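Local structure of phosphoacetylglucosamine mutase (Aspergillus lentulus, 5O9X) at residues A45-L49 with Y95-A100; T51-K56 with V120-A126; K209-D215 with D278-L283; R289-Y293 with L303-D307. The protein interconverts N-acetylglucosamine 6-phosphate and N-acetylglucosamine 1-phosphate, and is seen here with glucose 1,6-bisphosphate in its ligand pocket. The protein carries 1 engineered substitution. All coordinates share one frame; numbering follows the deposited sequence.

In the fold
From the N terminus, helix 40-56 supplies the first half of two contacts. Interaction 1 brings helix 91-101 back against its middle; interaction 2 sets the loop before strand 127-132 against its C-terminal end. Their segments alternate along the chain, so the two closures cross, and both belong to the first alpha/beta/alpha unit. The other two follow in series on the opposite side of the chain's centre, their centres about 11 Å apart. Interaction 3 closes a 62-residue excursion by pairing parallel strands, and interaction 4 closes a short hairpin. Strands 279-283 and 290-295 are neighbours in one sheet, which joins these two contacts directly and carries Arg289 to the bound bisphosphate.

Interaction 1: residues A45-L49 with Y95-A100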
loop_
_atom_site.group_PDB
_atom_site.type_symbol
_atom_site.label_atom_id
_atom_site.label_comp_id
_atom_site.label_asym_id
_atom_site.label_seq_id
_atom_site.Cartn_x
_atom_site.Cartn_y
_atom_site.Cartn_z
ATOM N N ALA A 45 2.949 -12.430 19.870
ATOM C CA ALA A 45 4.367 -12.146 19.578
ATOM C C ALA A 45 4.599 -10.711 19.080
ATOM O O ALA A 45 5.549 -9.978 19.505
ATOM C CB ALA A 45 4.883 -13.129 18.535
ATOM N N VAL A 46 3.719 -10.293 18.169
ATOM C CA VAL A 46 3.798 -8.917 17.670
ATOM C C VAL A 46 3.619 -7.842 18.780
ATOM O O VAL A 46 4.264 -6.787 18.717
ATOM C CB VAL A 46 2.816 -8.698 16.471
ATOM C CG1 VAL A 46 2.785 -7.229 16.078
ATOM C CG2 VAL A 46 3.292 -9.511 15.257
ATOM N N GLY A 47 2.760 -8.125 19.773
ATOM C CA GLY A 47 2.571 -7.179 20.899
ATOM C C GLY A 47 3.921 -7.044 21.662
ATOM O O GLY A 47 4.365 -5.960 22.012
ATOM N N LEU A 48 4.553 -8.172 21.900
ATOM C CA LEU A 48 5.931 -8.180 22.471
ATOM C C LEU A 48 6.944 -7.365 21.669
ATOM O O LEU A 48 7.635 -6.496 22.243
ATOM C CB LEU A 48 6.344 -9.638 22.625
ATOM C CG LEU A 48 5.920 -10.363 23.912
ATOM C CD1 LEU A 48 4.597 -10.003 24.552
ATOM C CD2 LEU A 48 6.064 -11.860 23.740
ATOM N N LEU A 49 7.002 -7.590 20.354
ATOM C CA LEU A 49 7.881 -6.833 19.465
ATOM C C LEU A 49 7.603 -5.318 19.447
ATOM O O LEU A 49 8.545 -4.531 19.512
ATOM C CB LEU A 49 7.824 -7.388 18.058
ATOM C CG LEU A 49 8.976 -6.760 17.254
ATOM C CD1 LEU A 49 10.338 -7.330 17.634
ATOM C CD2 LEU A 49 8.745 -6.936 15.798
ATOM N N TYR A 95 13.548 -10.129 13.927
ATOM C CA TYR A 95 13.177 -10.229 15.334
ATOM C C TYR A 95 11.694 -10.664 15.479
ATOM O O TYR A 95 11.352 -11.506 16.330
ATOM C CB TYR A 95 13.351 -8.901 16.030
ATOM C CG TYR A 95 14.723 -8.274 15.905
ATOM C CD1 TYR A 95 15.900 -9.066 15.929
ATOM C CD2 TYR A 95 14.855 -6.885 15.851
ATOM C CE1 TYR A 95 17.161 -8.480 15.832
ATOM C CE2 TYR A 95 16.115 -6.284 15.774
ATOM C CZ TYR A 95 17.259 -7.082 15.780
ATOM O OH TYR A 95 18.484 -6.475 15.665
ATOM N N ALA A 96 10.813 -10.069 14.649
ATOM C CA ALA A 96 9.382 -10.441 14.758
ATOM C C ALA A 96 9.238 -11.911 14.518
ATOM O O ALA A 96 8.465 -12.577 15.188
ATOM C CB ALA A 96 8.579 -9.660 13.750
ATOM N N THR A 97 9.952 -12.408 13.491
ATOM C CA THR A 97 9.819 -13.787 13.049
ATOM C C THR A 97 10.384 -14.740 14.112
ATOM O O THR A 97 9.876 -15.857 14.297
ATOM C CB THR A 97 10.547 -13.953 11.700
ATOM O OG1 THR A 97 9.981 -13.056 10.766
ATOM C CG2 THR A 97 10.511 -15.366 11.146
ATOM N N LYS A 98 11.387 -14.268 14.873
ATOM C CA LYS A 98 11.942 -15.118 15.941
ATOM C C LYS A 98 10.898 -15.222 17.056
ATOM O O LYS A 98 10.640 -16.303 17.558
ATOM C CB LYS A 98 13.246 -14.489 16.428
ATOM C CG LYS A 98 13.962 -15.261 17.534
ATOM C CD LYS A 98 14.911 -14.333 18.297
ATOM C CE LYS A 98 16.219 -14.073 17.551
ATOM N NZ LYS A 98 17.219 -15.103 17.942
ATOM N N LEU A 99 10.277 -14.105 17.446
ATOM C CA LEU A 99 9.264 -14.192 18.472
ATOM C C LEU A 99 8.078 -15.050 18.016
ATOM O O LEU A 99 7.548 -15.861 18.793
ATOM C CB LEU A 99 8.772 -12.807 18.933
ATOM C CG LEU A 99 9.680 -11.991 19.834
ATOM C CD1 LEU A 99 9.281 -10.515 19.797
ATOM C CD2 LEU A 99 9.618 -12.556 21.268
ATOM N N ALA A 100 7.693 -14.899 16.751
ATOM C CA ALA A 100 6.503 -15.623 16.242
ATOM C C ALA A 100 6.756 -17.124 16.131
ATOM O O ALA A 100 5.818 -17.926 16.213
ATOM C CB ALA A 100 6.080 -15.062 14.897
#
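Leu49 reaches over Tyr95 and Ala96 of the facing helix and divides its two methyls between those residues. CD2 presses on the Ala96 methyl, with CD2 and CB 3.4 Å apart, closer than ordinary van der Waals contact, while Leu49 CD1 lies 3.8 Å from CB of Tyr95. The fork gets there because chi1 of -168° turns CG away from the backbone N. Tyr95 offers only its CB: the ring leads off in another direction, and the two side chains cross at about a right angle.

From the second helix, Leu99 CD1 rests on the backbone of the first, 3.7 Å from Leu49 N and 3.8 Å from Ala45 O, which are the two ends of one helical hydrogen bond. The same methyl also meets Leu49 CB and, more loosely, Leu48 CB. One turn away, the Ala45 methyl fits against the backbone of the partner, 3.8 Å from Ala100 CA, with Leu99 CB beside it at 3.9 Å from Ala45 CB. The axes of the two segments come to 8.9 Å, a spacing consistent with the alanines at 45, 96 and 100, and run at 138° to each other. Apolar side chains meet each other and backbone here, without hydrogen bonds between the segments.

Helix 107-118 continues the packing beyond Leu99 and Tyr95, both of which touch Leu114. Strand 32-35 meets Val46, Ala96 and Ala100 through Phe32, and Val46 also meets Val78 and Leu80 of strand 75-81, so the helix pair is seated on the sheet of this domain.

Interaction 2: residues T51-K56 with V120-A126; sequences TLRSKK and VSMENPA
This is a helix-to-loop contact in the first alpha/beta/alpha unit: the C-terminal turns of helix 40-56 are wrapped by the chain that leads into strand 127-132. Lys55 and Asn124 carry its polar part through reciprocal bonds. Asn124 ND2 donates to Lys55 O at 3.0 Å with an N-H...O angle of 164°, the acceptor lying close to the plane of the amide. In return Lys55 NZ donates to Asn124 O at 2.9 Å, arriving almost head-on to that carbonyl, and to Met122 O at 3.2 Å from above the carbonyl plane. The lysine chain runs extended and bends at its last torsion (chi4 -75°), which brings the ammonium to two carbonyls of the type I turn Ser121-Asn124.

Around this grip, Val120 CG1 sits 3.6 Å from Lys55 CB, and the folded Met122 chain bends CE round to touch both Lys55 CD (3.8 Å) and Leu52 CD2 (3.9 Å). At the other end the Ala126 methyl meets Thr51 CG2 at 3.5 Å. Pro125 O is buried here without a polar partner.

Helix 107-118 backs Leu52 through Tyr111 and Leu114, and Lys56 NZ bonds to Ile118 O and Asp119 O at the C-terminal end of that helix. Ser54 OG bonds to Gln60 O and Arg127 N, linking the helix end to the residue before strand 61-66 and to the start of strand 127-132.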
loop_
_atom_site.group_PDB
_atom_site.type_symbol
_atom_site.label_atom_id
_atom_site.label_comp_id
_atom_site.label_asym_id
_atom_site.label_seq_id
_atom_site.Cartn_x
_atom_site.Cartn_y
_atom_site.Cartn_z
ATOM N N THR A 51 6.350 -3.556 21.771
ATOM C CA THR A 51 6.835 -2.998 23.080
ATOM C C THR A 51 8.379 -2.727 22.976
ATOM O O THR A 51 8.851 -1.624 23.264
ATOM C CB THR A 51 6.581 -3.959 24.262
ATOM O OG1 THR A 51 5.181 -4.158 24.467
ATOM C CG2 THR A 51 7.159 -3.372 25.594
ATOM N N LEU A 52 9.121 -3.725 22.492
ATOM C CA LEU A 52 10.561 -3.584 22.324
ATOM C C LEU A 52 10.922 -2.478 21.363
ATOM O O LEU A 52 11.924 -1.755 21.594
ATOM C CB LEU A 52 11.208 -4.905 21.869
ATOM C CG LEU A 52 11.147 -6.046 22.915
ATOM C CD1 LEU A 52 11.910 -7.248 22.390
ATOM C CD2 LEU A 52 11.709 -5.656 24.298
ATOM N N ARG A 53 10.132 -2.321 20.292
ATOM C CA ARG A 53 10.449 -1.320 19.288
ATOM C C ARG A 53 10.283 0.036 19.876
ATOM O O ARG A 53 11.137 0.920 19.682
ATOM C CB ARG A 53 9.575 -1.449 17.974
ATOM C CG ARG A 53 9.916 -0.434 16.882
ATOM C CD ARG A 53 11.331 -0.644 16.385
ATOM N NE ARG A 53 11.637 0.164 15.225
ATOM C CZ ARG A 53 12.847 0.508 14.844
ATOM N NH1 ARG A 53 13.918 0.192 15.609
ATOM N NH2 ARG A 53 12.975 1.183 13.720
ATOM N N SER A 54 9.175 0.217 20.583
ATOM C CA SER A 54 8.872 1.526 21.137
ATOM C C SER A 54 9.960 1.907 22.150
ATOM O O SER A 54 10.472 3.041 22.102
ATOM C CB SER A 54 7.532 1.478 21.857
ATOM O OG SER A 54 7.245 2.749 22.376
ATOM N N LYS A 55 10.252 0.969 23.077
ATOM C CA LYS A 55 11.351 1.160 24.084
ATOM C C LYS A 55 12.703 1.540 23.433
ATOM O O LYS A 55 13.319 2.558 23.843
ATOM C CB LYS A 55 11.458 -0.080 25.003
ATOM C CG LYS A 55 10.361 -0.198 26.046
ATOM C CD LYS A 55 10.578 -1.484 26.865
ATOM C CE LYS A 55 9.476 -1.790 27.842
ATOM N NZ LYS A 55 9.511 -0.919 29.065
ATOM N N LYS A 56 13.094 0.818 22.365
ATOM C CA LYS A 56 14.338 1.105 21.630
ATOM C C LYS A 56 14.318 2.505 21.054
ATOM O O LYS A 56 15.379 3.158 21.019
ATOM C CB LYS A 56 14.618 0.103 20.491
ATOM C CG LYS A 56 15.949 0.285 19.759
ATOM C CD LYS A 56 17.179 0.146 20.703
ATOM C CE LYS A 56 18.488 0.111 19.903
ATOM N NZ LYS A 56 19.633 -0.006 20.850
ATOM N N VAL A 120 18.214 -2.881 24.470
ATOM C CA VAL A 120 17.055 -2.040 24.754
ATOM C C VAL A 120 17.067 -1.652 26.231
ATOM O O VAL A 120 17.133 -2.545 27.098
ATOM C CB VAL A 120 15.724 -2.747 24.423
ATOM C CG1 VAL A 120 14.531 -1.858 24.758
ATOM C CG2 VAL A 120 15.692 -3.177 22.949
ATOM N N SER A 121 17.031 -0.336 26.491
ATOM C CA SER A 121 16.798 0.218 27.856
ATOM C C SER A 121 15.370 -0.051 28.380
ATOM O O SER A 121 14.440 0.740 28.102
ATOM C CB SER A 121 17.119 1.720 27.883
ATOM O OG SER A 121 18.411 1.952 27.361
ATOM N N MET A 122 15.217 -1.135 29.153
ATOM C CA MET A 122 13.932 -1.638 29.654
ATOM C C MET A 122 13.150 -0.742 30.600
ATOM O O MET A 122 12.044 -1.107 31.025
ATOM C CB MET A 122 14.077 -3.012 30.329
ATOM C CG MET A 122 14.107 -4.260 29.442
ATOM S SD MET A 122 12.705 -4.499 28.294
ATOM C CE MET A 122 13.609 -3.693 27.060
ATOM N N GLU A 123 13.724 0.413 30.928
ATOM C CA GLU A 123 13.096 1.399 31.812
ATOM C C GLU A 123 12.379 2.454 30.948
ATOM O O GLU A 123 11.597 3.243 31.444
ATOM C CB GLU A 123 14.149 2.038 32.773
ATOM C CG GLU A 123 15.174 2.966 32.103
ATOM C CD GLU A 123 16.523 2.325 31.698
ATOM O OE1 GLU A 123 16.611 1.135 31.311
ATOM O OE2 GLU A 123 17.540 3.055 31.729
ATOM N N ASN A 124 12.706 2.504 29.657
ATOM C CA ASN A 124 11.996 3.403 28.720
ATOM C C ASN A 124 10.462 3.049 28.715
ATOM O O ASN A 124 10.065 1.903 28.950
ATOM C CB ASN A 124 12.627 3.376 27.296
ATOM C CG ASN A 124 13.994 4.061 27.230
ATOM O OD1 ASN A 124 14.396 4.767 28.155
ATOM N ND2 ASN A 124 14.706 3.867 26.126
ATOM N N PRO A 125 9.592 4.056 28.583
ATOM C CA PRO A 125 8.201 3.654 28.384
ATOM C C PRO A 125 8.006 2.941 27.014
ATOM O O PRO A 125 8.837 3.057 26.119
ATOM C CB PRO A 125 7.439 4.977 28.478
ATOM C CG PRO A 125 8.421 6.031 28.074
ATOM C CD PRO A 125 9.745 5.518 28.642
ATOM N N ALA A 126 6.960 2.140 26.901
ATOM C CA ALA A 126 6.544 1.629 25.582
ATOM C C ALA A 126 5.154 2.186 25.335
ATOM O O ALA A 126 4.291 2.113 26.249
ATOM C CB ALA A 126 6.508 0.110 25.625
#

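Interaction 3: residues K209-D215 with D278-L283; sequences KGSLTVD and DRCASL
Lys209 begins the contact with its carbonyl, which receives Arg279 NH1 at 2.8 Å in the carbonyl plane. Gly210 O takes NH2 of the same guanidinium at 3.1 Å, the donor standing above its carbonyl plane. Arg279 bends at chi3 (72°), which turns the guanidinium back toward the carbonyls of 209-211, and Ser211 O lies over one of its faces. A water bridges Ser211 O to Arg279 N; another joins Ser211 OG, Thr213 OG1 and Arg279 O. Leu212 packs its CD1 4.0 Å from Arg279 CG. Regular parallel pairing is established from Thr213, whose N bonds to Arg279 O and whose O accepts from Ala281 N at 3.0 Å. Val214 CG1 touches Leu283 CG at 3.9 Å. Asp215 closes the ladder, its N on Ala281 O and its O receiving Leu283 N at 2.9 Å, while Ser282 OG donates to its OD2 at 2.6 Å from the anti side.

Asp215 also accepts from Gly258 N, Asn244 ND2 and Ala217 N, and Ser282 OG reaches Tyr293 OH. So many donors would favour a charged carboxylate and fix its rotation. Two carbonyls at its edge and a salt bridge to Glu436 orient the Arg279 guanidinium and tie the loop to helix 428-442.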
loop_
_atom_site.group_PDB
_atom_site.type_symbol
_atom_site.label_atom_id
_atom_site.label_comp_id
_atom_site.label_asym_id
_atom_site.label_seq_id
_atom_site.Cartn_x
_atom_site.Cartn_y
_atom_site.Cartn_z
ATOM N N LYS A 209 -15.300 17.612 -13.142
ATOM C CA LYS A 209 -16.444 17.472 -13.991
ATOM C C LYS A 209 -16.801 15.981 -13.944
ATOM O O LYS A 209 -15.892 15.109 -14.057
ATOM C CB LYS A 209 -16.009 17.975 -15.396
ATOM C CG LYS A 209 -16.716 17.403 -16.625
ATOM C CD LYS A 209 -17.981 18.192 -17.032
ATOM C CE LYS A 209 -18.898 17.391 -17.966
ATOM N NZ LYS A 209 -19.207 16.001 -17.456
ATOM N N GLY A 210 -18.120 15.721 -13.857
ATOM C CA GLY A 210 -18.766 14.419 -13.883
ATOM C C GLY A 210 -18.593 13.746 -12.496
ATOM O O GLY A 210 -17.701 14.093 -11.723
ATOM N N SER A 211 -19.391 12.736 -12.247
ATOM C CA SER A 211 -19.376 12.034 -10.968
ATOM C C SER A 211 -18.150 11.103 -10.926
ATOM O O SER A 211 -17.565 10.742 -11.991
ATOM C CB SER A 211 -20.646 11.199 -10.863
ATOM O OG SER A 211 -20.761 10.326 -11.978
ATOM N N LEU A 212 -17.855 10.649 -9.700
ATOM C CA LEU A 212 -16.896 9.597 -9.452
ATOM C C LEU A 212 -17.646 8.474 -8.680
ATOM O O LEU A 212 -18.194 8.745 -7.620
ATOM C CB LEU A 212 -15.680 10.198 -8.654
ATOM C CG LEU A 212 -14.700 9.061 -8.137
ATOM C CD1 LEU A 212 -13.961 8.378 -9.302
ATOM C CD2 LEU A 212 -13.662 9.665 -7.230
ATOM N N THR A 213 -17.682 7.260 -9.208
ATOM C CA THR A 213 -18.349 6.115 -8.531
ATOM C C THR A 213 -17.252 5.198 -7.911
ATOM O O THR A 213 -16.476 4.550 -8.659
ATOM C CB THR A 213 -19.282 5.328 -9.527
ATOM O OG1 THR A 213 -20.170 6.284 -10.138
ATOM C CG2 THR A 213 -20.149 4.184 -8.817
ATOM N N VAL A 214 -17.237 5.112 -6.586
ATOM C CA VAL A 214 -16.118 4.491 -5.865
ATOM C C VAL A 214 -16.639 3.209 -5.212
ATOM O O VAL A 214 -17.539 3.193 -4.301
ATOM C CB VAL A 214 -15.529 5.406 -4.723
ATOM C CG1 VAL A 214 -14.342 4.701 -4.066
ATOM C CG2 VAL A 214 -15.066 6.745 -5.264
ATOM N N ASP A 215 -16.140 2.106 -5.740
ATOM C CA ASP A 215 -16.346 0.752 -5.157
ATOM C C ASP A 215 -15.461 0.635 -3.958
ATOM O O ASP A 215 -14.224 0.660 -4.074
ATOM C CB ASP A 215 -16.001 -0.275 -6.245
ATOM C CG ASP A 215 -15.598 -1.641 -5.716
ATOM O OD1 ASP A 215 -16.100 -2.043 -4.635
ATOM O OD2 ASP A 215 -14.778 -2.321 -6.446
ATOM N N ASP A 278 -19.040 6.820 -17.271
ATOM C CA ASP A 278 -18.934 7.173 -15.856
ATOM C C ASP A 278 -17.459 6.934 -15.378
ATOM O O ASP A 278 -16.919 5.827 -15.593
ATOM C CB ASP A 278 -19.863 6.332 -14.989
ATOM C CG ASP A 278 -21.320 6.841 -15.033
ATOM O OD1 ASP A 278 -21.551 7.986 -15.519
ATOM O OD2 ASP A 278 -22.189 6.086 -14.549
ATOM N N ARG A 279 -16.862 7.920 -14.694
ATOM C CA ARG A 279 -15.490 7.712 -14.156
ATOM C C ARG A 279 -15.653 6.885 -12.864
ATOM O O ARG A 279 -16.435 7.301 -11.989
ATOM C CB ARG A 279 -14.889 9.062 -13.803
ATOM C CG ARG A 279 -13.430 9.053 -13.257
ATOM C CD ARG A 279 -12.878 10.456 -13.282
ATOM N NE ARG A 279 -13.454 11.397 -12.247
ATOM C CZ ARG A 279 -14.402 12.337 -12.467
ATOM N NH1 ARG A 279 -14.984 12.445 -13.662
ATOM N NH2 ARG A 279 -14.808 13.116 -11.469
ATOM N N CYS A 280 -14.944 5.740 -12.762
ATOM C CA CYS A 280 -15.040 4.880 -11.563
ATOM C C CYS A 280 -13.669 4.648 -10.932
ATOM O O CYS A 280 -12.633 4.761 -11.601
ATOM C CB CYS A 280 -15.585 3.516 -11.974
ATOM S SG CYS A 280 -17.265 3.622 -12.714
ATOM N N ALA A 281 -13.685 4.183 -9.685
ATOM C CA ALA A 281 -12.449 3.709 -9.036
ATOM C C ALA A 281 -12.803 2.631 -8.036
ATOM O O ALA A 281 -13.968 2.505 -7.616
ATOM C CB ALA A 281 -11.747 4.866 -8.357
ATOM N N SER A 282 -11.829 1.795 -7.697
ATOM C CA SER A 282 -12.072 0.779 -6.664
ATOM C C SER A 282 -10.982 0.890 -5.621
ATOM O O SER A 282 -9.815 0.971 -5.971
ATOM C CB SER A 282 -11.955 -0.587 -7.316
ATOM O OG SER A 282 -13.188 -0.947 -7.960
ATOM N N LEU A 283 -11.373 0.911 -4.336
ATOM C CA LEU A 283 -10.437 0.790 -3.234
ATOM C C LEU A 283 -10.347 -0.694 -2.887
ATOM O O LEU A 283 -11.091 -1.484 -3.403
ATOM C CB LEU A 283 -11.065 1.463 -1.968
ATOM C CG LEU A 283 -11.392 2.954 -2.133
ATOM C CD1 LEU A 283 -11.979 3.517 -0.837
ATOM C CD2 LEU A 283 -10.125 3.727 -2.571
HETATM O O HOH W 1 -19.255 7.902 -12.061
HETATM O O HOH W 2 -17.995 10.546 -14.650
HETATM O O HOH W 3 -22.121 5.358 -11.672
#

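Interaction 4: residues R289-Y293 with L303-D307; sequences RILYY and LLDGD. Unlike the reference sequence in segment 289-293: Leu291 (reference Val). With G16 (1,6-di-O-phosphono-alpha-D-glucopyranose), chain B.
Tyr292 and Leu304 form the tight centre of this contact, an antiparallel hydrogen-bonded pair at the open end of a hairpin. Tyr292 N donates to Leu304 O at 2.9 Å, and Leu304 N returns to Tyr292 O at 2.7 Å, with an N-H...O angle of 154°. On one side of this ladder Tyr292 CB lies 3.7 Å from Leu304 CB. The Tyr292 ring itself leads away from the partner strand. On the other side Leu303 CD1 folds back to 3.6 Å from Tyr292 O and 3.9 Å from Leu291 CG. Leu291 replaces the reference valine; its chi1 of 34° is well off a staggered position, so the placement of its tip deserves caution.

The looser, more open side is at Leu303, which is partly exposed and which Tyr293 meets merely through CB, 4.2 Å from Leu303 CA. With chi1 at 48° the Tyr293 ring leads away from Leu303 to Ser282, whose OG is hydrogen-bonded to Tyr293 OH. Asp305 and Arg289 add little or nothing across the contact, yet other partners bury them. Asp305 caps the following helix, accepting a weak bond from Asp307 N, and pairs by charge with Lys263. Arg289, just ahead of the strand, takes no part in the pairing: its extended chain brings NE to O3X of the bisphosphate at 3.0 Å, while NH2 meets the bridging O1 at 3.2 Å, in plane at the guanidinium edge, thus holding the 1-phosphate end.

Strand 301-304 is the outermost strand of its sheet, with 279-283 flanking 290-295 across from it. Helix 428-442 covers Ile290 and Tyr292; helix 259-265 covers Leu291 and Tyr293.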
loop_
_atom_site.group_PDB
_atom_site.type_symbol
_atom_site.label_atom_id
_atom_site.label_comp_id
_atom_site.label_asym_id
_atom_site.label_seq_id
_atom_site.Cartn_x
_atom_site.Cartn_y
_atom_site.Cartn_z
ATOM N N ARG A 289 -5.190 0.605 -1.507
ATOM C CA ARG A 289 -4.958 0.522 -2.970
ATOM C C ARG A 289 -6.093 1.276 -3.625
ATOM O O ARG A 289 -7.244 1.195 -3.150
ATOM C CB ARG A 289 -5.077 -0.930 -3.455
ATOM C CG ARG A 289 -3.976 -1.835 -2.935
ATOM C CD ARG A 289 -4.194 -3.221 -3.572
ATOM N NE ARG A 289 -3.276 -4.212 -2.970
ATOM C CZ ARG A 289 -3.097 -5.428 -3.471
ATOM N NH1 ARG A 289 -3.787 -5.803 -4.542
ATOM N NH2 ARG A 289 -2.317 -6.304 -2.876
ATOM N N ILE A 290 -5.789 1.942 -4.748
ATOM C CA ILE A 290 -6.883 2.464 -5.587
ATOM C C ILE A 290 -6.537 2.216 -7.067
ATOM O O ILE A 290 -5.398 2.428 -7.465
ATOM C CB ILE A 290 -7.141 3.933 -5.342
ATOM C CG1 ILE A 290 -8.358 4.423 -6.188
ATOM C CG2 ILE A 290 -5.867 4.769 -5.446
ATOM C CD1 ILE A 290 -8.890 5.734 -5.709
ATOM N N LEU A 291 -7.495 1.739 -7.844
ATOM C CA LEU A 291 -7.478 2.063 -9.285
ATOM C C LEU A 291 -8.665 2.589 -9.893
ATOM O O LEU A 291 -9.703 2.536 -9.305
ATOM C CB LEU A 291 -7.068 0.986 -10.164
ATOM C CG LEU A 291 -7.235 -0.409 -10.129
ATOM C CD1 LEU A 291 -5.884 -0.406 -9.382
ATOM C CD2 LEU A 291 -8.588 -0.681 -9.505
ATOM N N TYR A 292 -8.483 3.113 -11.088
ATOM C CA TYR A 292 -9.559 3.793 -11.791
ATOM C C TYR A 292 -9.907 2.980 -13.003
ATOM O O TYR A 292 -9.068 2.204 -13.482
ATOM C CB TYR A 292 -8.985 5.194 -12.295
ATOM C CG TYR A 292 -9.358 6.352 -11.334
ATOM C CD1 TYR A 292 -8.633 6.526 -10.110
ATOM C CD2 TYR A 292 -10.429 7.211 -11.641
ATOM C CE1 TYR A 292 -8.960 7.562 -9.200
ATOM C CE2 TYR A 292 -10.761 8.308 -10.775
ATOM C CZ TYR A 292 -10.028 8.452 -9.549
ATOM O OH TYR A 292 -10.270 9.520 -8.693
ATOM N N TYR A 293 -11.102 3.211 -13.578
ATOM C CA TYR A 293 -11.518 2.494 -14.770
ATOM C C TYR A 293 -12.816 3.132 -15.237
ATOM O O TYR A 293 -13.448 3.923 -14.516
ATOM C CB TYR A 293 -11.755 0.969 -14.510
ATOM C CG TYR A 293 -12.610 0.695 -13.287
ATOM C CD1 TYR A 293 -14.054 0.470 -13.394
ATOM C CD2 TYR A 293 -11.994 0.637 -12.015
ATOM C CE1 TYR A 293 -14.801 0.202 -12.235
ATOM C CE2 TYR A 293 -12.739 0.351 -10.871
ATOM C CZ TYR A 293 -14.148 0.164 -10.985
ATOM O OH TYR A 293 -14.847 -0.136 -9.819
ATOM N N LEU A 303 -8.927 0.066 -18.101
ATOM C CA LEU A 303 -8.365 0.078 -16.763
ATOM C C LEU A 303 -7.339 1.184 -16.651
ATOM O O LEU A 303 -6.509 1.333 -17.540
ATOM C CB LEU A 303 -7.658 -1.291 -16.462
ATOM C CG LEU A 303 -6.883 -1.387 -15.122
ATOM C CD1 LEU A 303 -7.817 -1.192 -13.907
ATOM C CD2 LEU A 303 -6.074 -2.726 -15.147
ATOM N N LEU A 304 -7.385 1.944 -15.538
ATOM C CA LEU A 304 -6.394 2.967 -15.259
ATOM C C LEU A 304 -5.747 2.622 -13.970
ATOM O O LEU A 304 -6.190 3.112 -12.930
ATOM C CB LEU A 304 -6.929 4.417 -15.239
ATOM C CG LEU A 304 -7.570 4.849 -16.604
ATOM C CD1 LEU A 304 -8.716 5.894 -16.396
ATOM C CD2 LEU A 304 -6.495 5.374 -17.520
ATOM N N ASP A 305 -4.643 1.872 -14.047
ATOM C CA ASP A 305 -4.132 1.217 -12.803
ATOM C C ASP A 305 -3.073 2.058 -12.075
ATOM O O ASP A 305 -2.918 3.240 -12.395
ATOM C CB ASP A 305 -3.595 -0.203 -13.133
ATOM C CG ASP A 305 -2.283 -0.176 -14.013
ATOM O OD1 ASP A 305 -1.632 0.892 -14.239
ATOM O OD2 ASP A 305 -1.860 -1.275 -14.454
ATOM N N GLY A 306 -2.325 1.457 -11.122
ATOM C CA GLY A 306 -1.323 2.258 -10.361
ATOM C C GLY A 306 -0.300 3.021 -11.169
ATOM O O GLY A 306 0.094 4.162 -10.815
ATOM N N ASP A 307 0.185 2.405 -12.255
ATOM C CA ASP A 307 1.157 3.128 -13.100
ATOM C C ASP A 307 0.560 4.257 -13.877
ATOM O O ASP A 307 1.241 5.238 -14.190
ATOM C CB ASP A 307 1.841 2.145 -14.014
ATOM C CG ASP A 307 2.654 1.172 -13.200
ATOM O OD1 ASP A 307 3.670 1.591 -12.575
ATOM O OD2 ASP A 307 2.245 -0.010 -13.103
HETATM C C1 G16 B . 0.734 -6.090 -0.080
HETATM C C2 G16 B . 1.918 -5.131 -0.170
HETATM C C3 G16 B . 2.120 -4.668 -1.648
HETATM C C4 G16 B . 2.285 -5.808 -2.638
HETATM C C5 G16 B . 1.073 -6.722 -2.506
HETATM C C6 G16 B . 1.206 -8.054 -3.206
HETATM O O1 G16 B . -0.454 -5.396 -0.473
HETATM O O2 G16 B . 1.813 -3.978 0.721
HETATM O O3 G16 B . 3.161 -3.775 -1.646
HETATM O O4 G16 B . 2.357 -5.393 -4.072
HETATM O O5 G16 B . 0.898 -7.182 -1.144
HETATM O O6 G16 B . 2.393 -8.747 -2.608
HETATM P P G16 B . 2.728 -10.261 -3.084
HETATM O O1P G16 B . 2.769 -10.295 -4.629
HETATM O O2P G16 B . 1.573 -11.173 -2.604
HETATM O O3P G16 B . 4.022 -10.712 -2.373
HETATM P "P'" G16 B . -1.746 -5.213 0.518
HETATM O O1X G16 B . -1.212 -5.041 1.965
HETATM O O2X G16 B . -2.528 -6.566 0.497
HETATM O O3X G16 B . -2.631 -4.163 -0.060
#